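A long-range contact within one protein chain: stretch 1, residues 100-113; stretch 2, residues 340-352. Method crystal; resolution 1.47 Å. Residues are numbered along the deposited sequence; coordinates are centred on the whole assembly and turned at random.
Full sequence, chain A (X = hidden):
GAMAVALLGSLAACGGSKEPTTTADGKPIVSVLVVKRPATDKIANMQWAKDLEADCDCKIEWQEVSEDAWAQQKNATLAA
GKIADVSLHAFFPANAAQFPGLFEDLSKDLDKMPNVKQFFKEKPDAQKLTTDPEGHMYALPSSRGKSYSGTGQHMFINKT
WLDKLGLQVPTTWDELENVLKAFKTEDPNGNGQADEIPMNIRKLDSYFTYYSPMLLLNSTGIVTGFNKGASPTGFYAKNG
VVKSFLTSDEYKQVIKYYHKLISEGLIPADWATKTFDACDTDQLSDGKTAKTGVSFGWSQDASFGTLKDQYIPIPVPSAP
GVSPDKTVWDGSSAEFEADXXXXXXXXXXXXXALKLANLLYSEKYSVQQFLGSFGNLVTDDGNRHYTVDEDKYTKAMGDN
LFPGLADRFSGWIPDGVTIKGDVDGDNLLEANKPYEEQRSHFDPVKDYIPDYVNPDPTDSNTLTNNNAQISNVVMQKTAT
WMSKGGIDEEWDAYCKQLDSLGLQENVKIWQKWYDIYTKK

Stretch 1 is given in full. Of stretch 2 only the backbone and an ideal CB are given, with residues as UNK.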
ATOM      1  N   PRO A 100     -13.473  14.042 -17.298  1.00 31.73           N
ATOM      2  CA  PRO A 100     -12.338  14.960 -17.494  1.00 37.48           C
ATOM      3  C   PRO A 100     -12.704  16.432 -17.388  1.00 38.41           C
ATOM      4  O   PRO A 100     -11.951  17.208 -16.784  1.00 38.35           O
ATOM      5  CB  PRO A 100     -11.849  14.594 -18.900  1.00 39.29           C
ATOM      6  CG  PRO A 100     -13.104  14.148 -19.607  1.00 34.57           C
ATOM      7  CD  PRO A 100     -13.913  13.417 -18.555  1.00 34.85           C
ATOM      8  N   GLY A 101     -13.830  16.845 -17.970  1.00 35.74           N
ATOM      9  CA  GLY A 101     -14.213  18.247 -17.962  1.00 29.21           C
ATOM     10  C   GLY A 101     -14.496  18.808 -16.589  1.00 29.52           C
ATOM     11  O   GLY A 101     -14.653  20.027 -16.458  1.00 28.24           O
ATOM     12  N   LEU A 102     -14.559  17.954 -15.570  1.00 26.22           N
ATOM     13  CA  LEU A 102     -14.829  18.386 -14.208  1.00 28.09           C
ATOM     14  C   LEU A 102     -13.608  19.005 -13.536  1.00 24.33           C
ATOM     15  O   LEU A 102     -13.768  19.759 -12.567  1.00 24.23           O
ATOM     16  CB  LEU A 102     -15.280  17.177 -13.384  1.00 26.66           C
ATOM     17  CG  LEU A 102     -16.597  17.194 -12.618  1.00 35.65           C
ATOM     18  CD1 LEU A 102     -17.747  17.804 -13.449  1.00 31.23           C
ATOM     19  CD2 LEU A 102     -16.934  15.764 -12.200  1.00 28.96           C
ATOM     20  N   PHE A 103     -12.401  18.707 -14.014  1.00 22.53           N
ATOM     21  CA  PHE A 103     -11.181  19.011 -13.272  1.00 22.41           C
ATOM     22  C   PHE A 103     -10.193  19.827 -14.092  1.00 18.80           C
ATOM     23  O   PHE A 103     -10.017  19.607 -15.289  1.00 21.14           O
ATOM     24  CB  PHE A 103     -10.499  17.709 -12.794  1.00 18.41           C
ATOM     25  CG  PHE A 103     -11.330  16.936 -11.810  1.00 20.25           C
ATOM     26  CD1 PHE A 103     -11.473  17.385 -10.514  1.00 20.43           C
ATOM     27  CD2 PHE A 103     -11.992  15.787 -12.193  1.00 20.71           C
ATOM     28  CE1 PHE A 103     -12.248  16.688  -9.592  1.00 20.42           C
ATOM     29  CE2 PHE A 103     -12.760  15.084 -11.281  1.00 20.95           C
ATOM     30  CZ  PHE A 103     -12.887  15.544  -9.974  1.00 20.83           C
ATOM     31  N   GLU A 104      -9.526  20.757 -13.415  1.00 19.93           N
ATOM     32  CA  GLU A 104      -8.451  21.524 -14.023  1.00 22.46           C
ATOM     33  C   GLU A 104      -7.268  20.615 -14.332  1.00 20.88           C
ATOM     34  O   GLU A 104      -6.861  19.795 -13.503  1.00 19.88           O
ATOM     35  CB  GLU A 104      -8.002  22.602 -13.034  1.00 21.73           C
ATOM     36  CG  GLU A 104      -6.820  23.448 -13.486  1.00 24.82           C
ATOM     37  CD  GLU A 104      -7.262  24.715 -14.169  1.00 28.20           C
ATOM     38  OE1 GLU A 104      -8.461  24.822 -14.511  1.00 25.96           O
ATOM     39  OE2 GLU A 104      -6.406  25.599 -14.352  1.00 31.87           O
ATOM     40  N   ASP A 105      -6.692  20.790 -15.517  1.00 21.61           N
ATOM     41  CA  ASP A 105      -5.442  20.116 -15.882  1.00 20.60           C
ATOM     42  C   ASP A 105      -4.311  20.897 -15.229  1.00 23.18           C
ATOM     43  O   ASP A 105      -3.876  21.935 -15.735  1.00 22.03           O
ATOM     44  CB  ASP A 105      -5.287  20.072 -17.398  1.00 24.19           C
ATOM     45  CG  ASP A 105      -3.970  19.441 -17.853  1.00 23.71           C
ATOM     46  OD1 ASP A 105      -3.151  18.992 -17.020  1.00 21.16           O
ATOM     47  OD2 ASP A 105      -3.737  19.423 -19.076  1.00 24.77           O
ATOM     48  N   LEU A 106      -3.843  20.401 -14.083  1.00 18.99           N
ATOM     49  CA  LEU A 106      -2.829  21.087 -13.298  1.00 18.30           C
ATOM     50  C   LEU A 106      -1.461  21.098 -13.962  1.00 19.21           C
ATOM     51  O   LEU A 106      -0.601  21.885 -13.554  1.00 20.94           O
ATOM     52  CB  LEU A 106      -2.728  20.422 -11.922  1.00 17.52           C
ATOM     53  CG  LEU A 106      -4.003  20.497 -11.088  1.00 18.81           C
ATOM     54  CD1 LEU A 106      -3.973  19.492  -9.935  1.00 19.91           C
ATOM     55  CD2 LEU A 106      -4.184  21.925 -10.558  1.00 19.62           C
ATOM     56  N   SER A 107      -1.229  20.254 -14.971  1.00 20.43           N
ATOM     57  CA  SER A 107       0.045  20.314 -15.678  1.00 20.74           C
ATOM     58  C   SER A 107       0.265  21.670 -16.339  1.00 24.34           C
ATOM     59  O   SER A 107       1.420  22.042 -16.573  1.00 25.77           O
ATOM     60  CB  SER A 107       0.120  19.228 -16.747  1.00 23.48           C
ATOM     61  OG  SER A 107      -0.714  19.545 -17.850  1.00 24.89           O
ATOM     62  N   LYS A 108      -0.811  22.404 -16.645  1.00 21.13           N
ATOM     63  CA  LYS A 108      -0.723  23.734 -17.242  1.00 22.12           C
ATOM     64  C   LYS A 108      -0.503  24.825 -16.206  1.00 26.54           C
ATOM     65  O   LYS A 108      -0.275  25.977 -16.591  1.00 24.74           O
ATOM     66  CB  LYS A 108      -2.017  24.073 -17.994  1.00 25.72           C
ATOM     67  CG  LYS A 108      -2.389  23.105 -19.122  1.00 28.86           C
ATOM     68  CD  LYS A 108      -1.309  23.062 -20.189  1.00 39.32           C
ATOM     69  CE  LYS A 108      -1.730  22.205 -21.381  1.00 39.81           C
ATOM     70  NZ  LYS A 108      -1.889  20.765 -21.004  1.00 48.59           N
ATOM     71  N   ASP A 109      -0.571  24.490 -14.915  1.00 21.59           N
ATOM     72  CA  ASP A 109      -0.558  25.463 -13.830  1.00 23.32           C
ATOM     73  C   ASP A 109       0.698  25.368 -12.970  1.00 19.69           C
ATOM     74  O   ASP A 109       0.751  25.982 -11.897  1.00 21.44           O
ATOM     75  CB  ASP A 109      -1.786  25.267 -12.933  1.00 21.73           C
ATOM     76  CG  ASP A 109      -3.089  25.559 -13.642  1.00 26.85           C
ATOM     77  OD1 ASP A 109      -3.078  26.403 -14.563  1.00 26.61           O
ATOM     78  OD2 ASP A 109      -4.127  24.961 -13.277  1.00 25.34           O
ATOM     79  N   LEU A 110       1.715  24.624 -13.406  1.00 22.70           N
ATOM     80  CA  LEU A 110       2.833  24.353 -12.513  1.00 22.58           C
ATOM     81  C   LEU A 110       3.639  25.599 -12.167  1.00 22.59           C
ATOM     82  O   LEU A 110       4.288  25.629 -11.119  1.00 21.70           O
ATOM     83  CB  LEU A 110       3.715  23.245 -13.086  1.00 21.26           C
ATOM     84  CG  LEU A 110       3.163  21.831 -12.860  1.00 23.72           C
ATOM     85  CD1 LEU A 110       3.900  20.833 -13.743  1.00 28.03           C
ATOM     86  CD2 LEU A 110       3.290  21.438 -11.400  1.00 24.30           C
ATOM     87  N   ASP A 111       3.608  26.641 -12.999  1.00 23.76           N
ATOM     88  CA  ASP A 111       4.389  27.824 -12.650  1.00 25.02           C
ATOM     89  C   ASP A 111       3.793  28.564 -11.465  1.00 22.43           C
ATOM     90  O   ASP A 111       4.507  29.321 -10.799  1.00 25.97           O
ATOM     91  CB  ASP A 111       4.538  28.749 -13.860  1.00 28.16           C
ATOM     92  CG  ASP A 111       5.477  28.186 -14.913  1.00 36.48           C
ATOM     93  OD1 ASP A 111       6.354  27.342 -14.579  1.00 35.37           O
ATOM     94  OD2 ASP A 111       5.340  28.598 -16.086  1.00 39.94           O
ATOM     95  N   LYS A 112       2.513  28.360 -11.177  1.00 21.89           N
ATOM     96  CA  LYS A 112       1.907  28.893  -9.960  1.00 23.87           C
ATOM     97  C   LYS A 112       2.104  27.979  -8.763  1.00 21.22           C
ATOM     98  O   LYS A 112       1.645  28.314  -7.662  1.00 22.53           O
ATOM     99  CB  LYS A 112       0.409  29.169 -10.172  1.00 26.84           C
ATOM    100  CG  LYS A 112       0.139  30.176 -11.289  1.00 31.12           C
ATOM    101  CD  LYS A 112      -1.306  30.607 -11.343  1.00 39.53           C
ATOM    102  CE  LYS A 112      -1.622  31.246 -12.684  1.00 47.89           C
ATOM    103  NZ  LYS A 112      -0.488  32.077 -13.170  1.00 51.95           N
ATOM    104  N   MET A 113       2.788  26.848  -8.943  1.00 17.46           N
ATOM    105  CA  MET A 113       3.036  25.896  -7.858  1.00 19.38           C
ATOM    106  C   MET A 113       4.507  25.512  -7.809  1.00 18.88           C
ATOM    107  O   MET A 113       4.871  24.345  -7.985  1.00 18.89           O
ATOM    108  CB  MET A 113       2.159  24.658  -8.039  1.00 18.00           C
ATOM    109  CG  MET A 113       0.679  24.966  -7.989  1.00 19.42           C
ATOM    110  SD  MET A 113      -0.367  23.489  -8.135  1.00 19.36           S
ATOM    111  CE  MET A 113      -0.065  22.980  -9.824  1.00 23.36           C
ATOM    112  N   UNK A 340      -4.255  13.252  -4.086  1.00 11.73           N
ATOM    113  CA  UNK A 340      -4.066  14.175  -2.971  1.00 11.25           C
ATOM    114  C   UNK A 340      -4.380  15.647  -3.244  1.00 13.36           C
ATOM    115  O   UNK A 340      -4.349  16.452  -2.308  1.00 15.23           O
ATOM    116  CB  UNK A 340      -2.615  14.072  -2.498  1.00 11.25           C
ATOM    117  N   UNK A 341      -4.708  16.030  -4.469  1.00 11.86           N
ATOM    118  CA  UNK A 341      -5.193  17.387  -4.720  1.00 15.05           C
ATOM    119  C   UNK A 341      -5.815  17.468  -6.098  1.00 13.91           C
ATOM    120  O   UNK A 341      -5.143  17.185  -7.098  1.00 14.10           O
ATOM    121  CB  UNK A 341      -4.060  18.407  -4.587  1.00 15.05           C
ATOM    122  N   UNK A 342      -7.080  17.872  -6.184  1.00 15.84           N
ATOM    123  CA  UNK A 342      -7.697  18.138  -7.474  1.00 16.05           C
ATOM    124  C   UNK A 342      -8.493  19.432  -7.383  1.00 16.04           C
ATOM    125  O   UNK A 342      -9.079  19.727  -6.340  1.00 16.08           O
ATOM    126  CB  UNK A 342      -8.591  16.975  -7.908  1.00 16.05           C
ATOM    127  N   UNK A 343      -8.469  20.201  -8.464  1.00 16.38           N
ATOM    128  CA  UNK A 343      -9.089  21.522  -8.550  1.00 18.00           C
ATOM    129  C   UNK A 343     -10.255  21.446  -9.524  1.00 16.72           C
ATOM    130  O   UNK A 343     -10.093  20.968 -10.647  1.00 18.48           O
ATOM    131  CB  UNK A 343      -8.079  22.584  -8.988  1.00 18.00           C
ATOM    132  N   UNK A 344     -11.415  21.934  -9.107  1.00 16.84           N
ATOM    133  CA  UNK A 344     -12.561  21.973 -10.002  1.00 18.22           C
ATOM    134  C   UNK A 344     -12.278  22.907 -11.171  1.00 20.82           C
ATOM    135  O   UNK A 344     -11.764  24.014 -10.993  1.00 19.74           O
ATOM    136  CB  UNK A 344     -13.819  22.416  -9.252  1.00 18.22           C
ATOM    137  N   UNK A 345     -12.638  22.459 -12.375  1.00 22.48           N
ATOM    138  CA  UNK A 345     -12.490  23.307 -13.549  1.00 25.43           C
ATOM    139  C   UNK A 345     -13.383  24.532 -13.469  1.00 25.31           C
ATOM    140  O   UNK A 345     -13.165  25.493 -14.214  1.00 27.39           O
ATOM    141  CB  UNK A 345     -12.804  22.514 -14.819  1.00 25.43           C
ATOM    142  N   UNK A 346     -14.372  24.528 -12.578  1.00 23.03           N
ATOM    143  CA  UNK A 346     -15.276  25.657 -12.438  1.00 27.62           C
ATOM    144  C   UNK A 346     -15.093  26.384 -11.110  1.00 28.04           C
ATOM    145  O   UNK A 346     -15.940  27.194 -10.726  1.00 28.97           O
ATOM    146  CB  UNK A 346     -16.724  25.184 -12.575  1.00 27.62           C
ATOM    147  N   UNK A 347     -13.986  26.135 -10.413  1.00 24.06           N
ATOM    148  CA  UNK A 347     -13.703  26.883  -9.197  1.00 24.00           C
ATOM    149  C   UNK A 347     -13.603  28.372  -9.504  1.00 25.77           C
ATOM    150  O   UNK A 347     -12.973  28.785 -10.477  1.00 23.83           O
ATOM    151  CB  UNK A 347     -12.412  26.383  -8.545  1.00 24.00           C
ATOM    152  N   UNK A 348     -14.222  29.180  -8.645  1.00 30.46           N
ATOM    153  CA  UNK A 348     -14.272  30.621  -8.879  1.00 31.84           C
ATOM    154  C   UNK A 348     -12.894  31.264  -8.787  1.00 28.36           C
ATOM    155  O   UNK A 348     -12.537  32.098  -9.626  1.00 30.56           O
ATOM    156  CB  UNK A 348     -15.219  31.283  -7.876  1.00 31.84           C
ATOM    157  N   UNK A 349     -12.107  30.896  -7.787  1.00 25.42           N
ATOM    158  CA  UNK A 349     -10.857  31.585  -7.470  1.00 26.51           C
ATOM    159  C   UNK A 349      -9.685  30.609  -7.638  1.00 25.13           C
ATOM    160  O   UNK A 349      -9.094  30.141  -6.649  1.00 21.87           O
ATOM    161  CB  UNK A 349     -10.893  32.152  -6.050  1.00 26.51           C
ATOM    162  N   UNK A 350      -9.330  30.325  -8.893  1.00 26.61           N
ATOM    163  CA  UNK A 350      -8.308  29.308  -9.152  1.00 22.92           C
ATOM    164  C   UNK A 350      -6.921  29.766  -8.722  1.00 25.96           C
ATOM    165  O   UNK A 350      -6.094  28.934  -8.329  1.00 22.78           O
ATOM    166  CB  UNK A 350      -8.292  28.945 -10.638  1.00 22.92           C
ATOM    167  N   UNK A 351      -6.641  31.069  -8.771  1.00 27.14           N
ATOM    168  CA  UNK A 351      -5.344  31.554  -8.303  1.00 25.81           C
ATOM    169  C   UNK A 351      -5.179  31.312  -6.813  1.00 23.58           C
ATOM    170  O   UNK A 351      -4.116  30.873  -6.358  1.00 21.56           O
ATOM    171  CB  UNK A 351      -5.183  33.043  -8.614  1.00 25.81           C
ATOM    172  N   UNK A 352      -6.221  31.595  -6.034  1.00 22.14           N
ATOM    173  CA  UNK A 352      -6.170  31.313  -4.608  1.00 21.77           C
ATOM    174  C   UNK A 352      -6.018  29.815  -4.355  1.00 19.67           C
ATOM    175  O   UNK A 352      -5.278  29.402  -3.457  1.00 20.57           O
ATOM    176  CB  UNK A 352      -7.427  31.844  -3.915  1.00 21.77           C
TER

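Position 340 has no atom of stretch 1 near its ideal CB, so this contact sets no preference. The residue is Arg340, which finds its partners elsewhere in the structure.

At position 341 the backbone is extended and CA-to-CB points sideways, with the ideal CB 5.5 Å from CD1 of Leu106. The carbonyl O of residue 341 already meets CD1 of Leu106 at 3.8 Å; a long apolar or aromatic side chain could add to that contact. The residue is Phe341, whose t rotamer carries the ring onward until its CD1 lies 4.1 Å from CD1 of Leu106, which meets the ring at its edge.

Position 342, also extended, has its ideal CB 3.9 Å from CD1 of Phe103. With the aromatic ring so close, a compact residue such as alanine, serine or threonine fits readily. Ser342 is found: its CB packs against the ring, and its hydroxyl is bonded elsewhere in the structure.

The ideal CB at position 343 lies 4.0 Å from CB of Glu104 and 4.3 Å from CD2 of Leu106, a setting of aliphatic carbon that suits leucine, isoleucine, valine or methionine. Leu343 fills it, with CD2 3.9 Å from CG of Glu104 and CB 4.2 Å from CD2 of Leu106. O of residue 343 accepts a hydrogen bond from N of Glu104 (2.8 Å), while its N donates to a water that in turn donates to O of Glu104.

At position 344 CA-to-CB points away from stretch 1, so its choice rests mainly on its own chain. A type I turn begins here, and a short polar side chain can bond back to the turn. Ser344 does so: its OG accepts from N of residue 346 at 3.0 Å. Its backbone is bridged to that of Phe103.

At position 345 CA-to-CB points sideways, past two carbonyls of stretch 1: its ideal CB is 3.5 Å from O of Gly101 and 3.7 Å from O of Leu102. Its N already donates to O of Leu102 (2.9 Å), leaving O of Gly101 for a short side-chain donor; serine or threonine would answer. Ser345, in the p rotamer, donates from OG to O of Gly101 at 2.7 Å.

At position 346 stretch 1 has no atom within 5.5 Å of the ideal CB, so many residues could be accommodated. His346 swings its ring back until CE1 is 4.0 Å from O of Gly101.

Positions 347, 348 and 349, beyond reach of stretch 1, are Ala347, Ala348 and Asn349, the last at the N-cap position of the following helix.

Position 350 points toward stretch 1, its ideal CB 5.3 Å from OE2 of Glu104. The carboxylate invites a long basic side chain. Lys350, extended, forms a salt bridge from NZ to OE1 of Glu104 (3.0 Å) and also donates from NZ to O of Ser345 (2.7 Å).

Near position 351 lies the side chain of Lys112, with CD 5.3 Å from the ideal CB and an ammonium group at its end, so an acidic or polar residue would suit. Asp351 brings OD1 within 3.6 Å of CE of Lys112. Position 352, out of reach, is Ala352.

Stretch 2, residues 340-352: RFSLSSHAANKDA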
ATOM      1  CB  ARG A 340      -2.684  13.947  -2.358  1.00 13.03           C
ATOM      2  CG  ARG A 340      -2.536  12.521  -1.837  1.00 12.25           C
ATOM      3  CD  ARG A 340      -3.449  12.294  -0.634  1.00 13.25           C
ATOM      4  NE  ARG A 340      -3.622  10.902  -0.234  1.00 15.35           N
ATOM      5  CZ  ARG A 340      -2.900  10.294   0.699  1.00 13.77           C
ATOM      6  NH1 ARG A 340      -1.876  10.908   1.306  1.00 12.83           N
ATOM      7  NH2 ARG A 340      -3.186   9.028   1.018  1.00 16.88           N
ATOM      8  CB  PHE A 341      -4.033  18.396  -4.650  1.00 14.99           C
ATOM      9  CG  PHE A 341      -4.464  19.844  -4.766  1.00 14.93           C
ATOM     10  CD1 PHE A 341      -4.767  20.407  -6.002  1.00 15.60           C
ATOM     11  CD2 PHE A 341      -4.550  20.646  -3.636  1.00 15.81           C
ATOM     12  CE1 PHE A 341      -5.161  21.738  -6.107  1.00 19.43           C
ATOM     13  CE2 PHE A 341      -4.955  21.979  -3.735  1.00 18.40           C
ATOM     14  CZ  PHE A 341      -5.276  22.512  -4.972  1.00 17.58           C
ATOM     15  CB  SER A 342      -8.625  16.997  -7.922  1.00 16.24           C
ATOM     16  OG  SER A 342      -7.910  15.799  -8.223  1.00 15.18           O
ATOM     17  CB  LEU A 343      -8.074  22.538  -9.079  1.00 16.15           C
ATOM     18  CG  LEU A 343      -8.497  23.990  -9.329  1.00 19.28           C
ATOM     19  CD1 LEU A 343      -9.067  24.637  -8.080  1.00 20.42           C
ATOM     20  CD2 LEU A 343      -7.313  24.793  -9.848  1.00 20.08           C
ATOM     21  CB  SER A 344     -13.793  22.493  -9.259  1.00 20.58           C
ATOM     22  OG  SER A 344     -14.825  22.792 -10.183  1.00 28.15           O
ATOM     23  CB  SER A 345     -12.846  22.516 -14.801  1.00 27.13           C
ATOM     24  OG  SER A 345     -14.185  22.084 -14.715  1.00 28.06           O
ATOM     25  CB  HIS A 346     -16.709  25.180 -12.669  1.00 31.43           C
ATOM     26  CG  HIS A 346     -16.856  24.419 -13.953  1.00 35.56           C
ATOM     27  ND1 HIS A 346     -17.319  23.121 -14.012  1.00 39.46           N
ATOM     28  CD2 HIS A 346     -16.527  24.757 -15.223  1.00 36.46           C
ATOM     29  CE1 HIS A 346     -17.306  22.708 -15.269  1.00 38.44           C
ATOM     30  NE2 HIS A 346     -16.827  23.682 -16.023  1.00 39.23           N
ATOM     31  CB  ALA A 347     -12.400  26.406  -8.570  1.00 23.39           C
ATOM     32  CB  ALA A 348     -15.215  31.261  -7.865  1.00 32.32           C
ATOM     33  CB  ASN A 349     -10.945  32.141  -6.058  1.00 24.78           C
ATOM     34  CG  ASN A 349     -12.112  33.104  -5.886  1.00 30.48           C
ATOM     35  OD1 ASN A 349     -12.228  34.086  -6.620  1.00 27.97           O
ATOM     36  ND2 ASN A 349     -12.990  32.812  -4.932  1.00 28.89           N
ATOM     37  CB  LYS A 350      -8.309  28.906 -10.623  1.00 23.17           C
ATOM     38  CG  LYS A 350      -9.521  28.080 -11.021  1.00 22.98           C
ATOM     39  CD  LYS A 350      -9.457  27.641 -12.457  1.00 25.96           C
ATOM     40  CE  LYS A 350     -10.750  26.984 -12.872  1.00 26.07           C
ATOM     41  NZ  LYS A 350     -10.764  26.738 -14.332  1.00 33.80           N
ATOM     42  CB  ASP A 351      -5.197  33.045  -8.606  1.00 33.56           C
ATOM     43  CG  ASP A 351      -5.058  33.324 -10.089  1.00 38.40           C
ATOM     44  OD1 ASP A 351      -4.396  32.525 -10.784  1.00 39.16           O
ATOM     45  OD2 ASP A 351      -5.616  34.336 -10.565  1.00 46.25           O
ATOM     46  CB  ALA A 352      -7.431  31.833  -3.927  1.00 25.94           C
TER
HETATM   47  O   HOH W   1      -7.363  19.021 -10.879  1.00 17.63           O
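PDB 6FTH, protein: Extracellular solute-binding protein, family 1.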